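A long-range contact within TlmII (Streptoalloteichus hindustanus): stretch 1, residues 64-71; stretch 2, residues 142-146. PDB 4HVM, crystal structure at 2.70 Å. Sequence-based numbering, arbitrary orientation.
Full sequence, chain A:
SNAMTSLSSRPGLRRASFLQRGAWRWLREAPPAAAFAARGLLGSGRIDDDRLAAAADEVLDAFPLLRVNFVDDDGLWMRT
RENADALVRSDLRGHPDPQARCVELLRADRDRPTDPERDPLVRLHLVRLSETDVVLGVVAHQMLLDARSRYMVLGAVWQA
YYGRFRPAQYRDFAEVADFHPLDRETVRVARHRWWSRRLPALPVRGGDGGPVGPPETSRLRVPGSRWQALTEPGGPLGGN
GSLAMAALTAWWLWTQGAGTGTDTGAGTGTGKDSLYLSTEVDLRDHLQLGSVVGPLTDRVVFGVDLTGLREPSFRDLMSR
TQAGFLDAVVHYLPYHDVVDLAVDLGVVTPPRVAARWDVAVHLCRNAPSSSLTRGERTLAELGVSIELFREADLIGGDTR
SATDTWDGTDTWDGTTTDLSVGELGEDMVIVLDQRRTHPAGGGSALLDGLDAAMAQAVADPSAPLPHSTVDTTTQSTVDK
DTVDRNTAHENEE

Stretch 1, residues 64-71: PLLRVNFV
Stretch 2, residues 142-146: QMLLD

Two segments of TlmII, at least 73 residues apart wherever they touch, meet mainly through apolar side chains; no hydrogen bond crosses, and 368 Å² is buried between them, both sides summed. Stretch 1 begins with helical phi/psi at Pro64 (-58/-19), Leu65 (-64/-35) and Leu66 (-67/-24), turns at Arg67 (-100/32), then extends as a strand from Val68 to Val71, with phi/psi of -103/132, -112/163, -111/145 and -123/108. Two bonds close the turn: Arg67 N to Pro64 O at 3.1 Å and a weak one, Val68 N to Leu65 O, at 3.2 Å. Stretch 2 is irregular: Gln142 -70/-13, Met143 -86/1, Leu144 -116/-47, Leu145 -128/126 and Asp146 -87/-172. Leu65 CA lies 6.9 Å from Leu144 CA, and Phe70 CA lies 9.6 Å from Met143 CA, so the segments run in roughly opposite directions.

Leu144 is the knob. Its CA-to-CB bond points toward stretch 1, and chi1 -69° (m) with chi2 -168° (t) carries its two methyls among four residues. Leu144 CD2 does most of the work, lying 3.7 Å from Leu65 CD1, 4.0 Å from Val68 CG1 and 3.6 Å from Phe70 CZ; Leu144 CD1 rests 3.7 Å from the backbone Val68 O. Strand alternation supplies two walls of this pocket: Val68 (chi1 157°, t) and Phe70 point toward stretch 2, while Asn69 points away (m, chi2 93°) and bonds elsewhere in the structure. Leu65 also points inward; its t,p rotamer (173°, 63°) sets CD1 against Leu144 and brings CD2 within 3.5 Å of Leu144 O.

Phe70, at chi1 -65° (m) and chi2 -83°, offers a ring face to Met143, a selenomethionine. That residue leaves its backbone sideways, but m,t,p (-74°, 180°, 51°) extends it through SE and then turns CE over the ring: Met143 CE sits 3.7 Å from the centroid of the Phe70 ring, 20° off the normal, a CH-pi contact, and 3.5 Å from Phe70 CE1. Met143 SE stands farther back, 4.9 Å from that centroid.

At the other end, Leu66 points away and Leu145 sideways, yet both adopt m,t (-56°, 179° and -53°, 180°), and the tips meet at 3.7 Å, Leu66 CD2 to Leu145 CD2. Polar side chains stay out: Arg67 (m,t,m, chi4 113°) points away, and Asp146 (p, chi2 15°) caps the following helix. The rule is one central leucine, Leu144, packed among apolar side chains, with the ends of Leu66, Leu145 and Met143 completing the contact.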

# COMPACT_ATOMS: atom_id res chain seq x y z
N PRO A 64 6.13 12.33 -16.92
CA PRO A 64 5.39 13.56 -16.59
C PRO A 64 4.41 13.40 -15.43
O PRO A 64 4.01 14.40 -14.84
CB PRO A 64 4.63 13.87 -17.89
CG PRO A 64 4.65 12.59 -18.68
CD PRO A 64 5.93 11.92 -18.32
N LEU A 65 4.05 12.16 -15.11
CA LEU A 65 3.16 11.91 -13.99
C LEU A 65 3.79 12.33 -12.67
O LEU A 65 3.11 12.81 -11.76
CB LEU A 65 2.78 10.43 -13.92
CG LEU A 65 1.97 10.00 -12.69
CD1 LEU A 65 0.62 10.70 -12.67
CD2 LEU A 65 1.80 8.50 -12.64
N LEU A 66 5.11 12.16 -12.57
CA LEU A 66 5.83 12.51 -11.36
C LEU A 66 5.81 14.02 -11.12
O LEU A 66 5.96 14.48 -9.99
CB LEU A 66 7.26 12.00 -11.43
CG LEU A 66 7.43 10.50 -11.69
CD1 LEU A 66 8.91 10.14 -11.75
CD2 LEU A 66 6.73 9.69 -10.61
N ARG A 67 5.64 14.78 -12.20
CA ARG A 67 5.64 16.23 -12.12
C ARG A 67 4.21 16.78 -12.14
O ARG A 67 3.97 17.87 -12.66
CB ARG A 67 6.44 16.82 -13.29
CG ARG A 67 7.93 16.52 -13.23
CD ARG A 67 8.66 17.04 -14.45
NE ARG A 67 8.52 16.16 -15.61
CZ ARG A 67 7.87 16.47 -16.72
NH1 ARG A 67 7.30 17.66 -16.84
NH2 ARG A 67 7.79 15.60 -17.72
N VAL A 68 3.28 16.02 -11.58
CA VAL A 68 1.87 16.39 -11.64
C VAL A 68 1.34 16.99 -10.34
O VAL A 68 1.57 16.45 -9.25
CB VAL A 68 1.00 15.19 -12.07
CG1 VAL A 68 -0.44 15.36 -11.60
CG2 VAL A 68 1.07 15.00 -13.58
N ASN A 69 0.65 18.12 -10.46
CA ASN A 69 -0.09 18.70 -9.34
C ASN A 69 -1.58 18.60 -9.61
O ASN A 69 -2.00 18.37 -10.74
CB ASN A 69 0.32 20.15 -9.12
CG ASN A 69 1.74 20.29 -8.61
OD1 ASN A 69 2.69 20.45 -9.38
ND2 ASN A 69 1.90 20.21 -7.29
N PHE A 70 -2.39 18.76 -8.57
CA PHE A 70 -3.83 18.61 -8.70
C PHE A 70 -4.58 19.93 -8.56
O PHE A 70 -4.18 20.80 -7.79
CB PHE A 70 -4.36 17.59 -7.69
CG PHE A 70 -3.85 16.20 -7.92
CD1 PHE A 70 -4.47 15.37 -8.85
CD2 PHE A 70 -2.75 15.72 -7.23
CE1 PHE A 70 -4.01 14.09 -9.07
CE2 PHE A 70 -2.29 14.44 -7.45
CZ PHE A 70 -2.91 13.62 -8.37
N VAL A 71 -5.66 20.06 -9.32
CA VAL A 71 -6.48 21.26 -9.28
C VAL A 71 -7.92 20.89 -8.94
O VAL A 71 -8.64 20.32 -9.76
CB VAL A 71 -6.46 22.01 -10.62
CG1 VAL A 71 -7.37 23.22 -10.55
CG2 VAL A 71 -5.04 22.43 -10.97
N GLN A 142 0.20 9.29 -2.70
CA GLN A 142 -0.38 8.01 -3.12
C GLN A 142 -1.29 8.12 -4.34
O GLN A 142 -1.65 7.11 -4.94
CB GLN A 142 -1.15 7.37 -1.96
CG GLN A 142 -2.40 8.13 -1.55
CD GLN A 142 -3.35 7.29 -0.73
OE1 GLN A 142 -3.20 7.17 0.49
NE2 GLN A 142 -4.34 6.70 -1.39
N MSE A 143 -1.66 9.35 -4.70
CA MSE A 143 -2.49 9.58 -5.88
C MSE A 143 -1.65 9.67 -7.15
O MSE A 143 -2.17 9.89 -8.24
CB MSE A 143 -3.32 10.85 -5.71
CG MSE A 143 -4.48 10.70 -4.73
SE MSE A 143 -5.51 12.34 -4.54
CE MSE A 143 -5.82 12.71 -6.42
N LEU A 144 -0.34 9.52 -6.99
CA LEU A 144 0.58 9.49 -8.12
C LEU A 144 1.24 8.13 -8.24
O LEU A 144 1.31 7.56 -9.32
CB LEU A 144 1.65 10.58 -7.98
CG LEU A 144 1.19 12.03 -8.12
CD1 LEU A 144 2.39 12.96 -8.23
CD2 LEU A 144 0.27 12.19 -9.31
N LEU A 145 1.72 7.62 -7.11
CA LEU A 145 2.41 6.33 -7.09
C LEU A 145 1.82 5.40 -6.03
O LEU A 145 1.73 5.77 -4.86
CB LEU A 145 3.90 6.54 -6.81
CG LEU A 145 4.64 7.52 -7.72
CD1 LEU A 145 6.10 7.63 -7.31
CD2 LEU A 145 4.51 7.11 -9.17
N ASP A 146 1.43 4.20 -6.44
CA ASP A 146 1.02 3.17 -5.49
C ASP A 146 2.23 2.38 -5.02
O ASP A 146 3.37 2.74 -5.33
CB ASP A 146 -0.06 2.26 -6.09
CG ASP A 146 0.35 1.66 -7.43
OD1 ASP A 146 1.54 1.70 -7.79
OD2 ASP A 146 -0.55 1.14 -8.13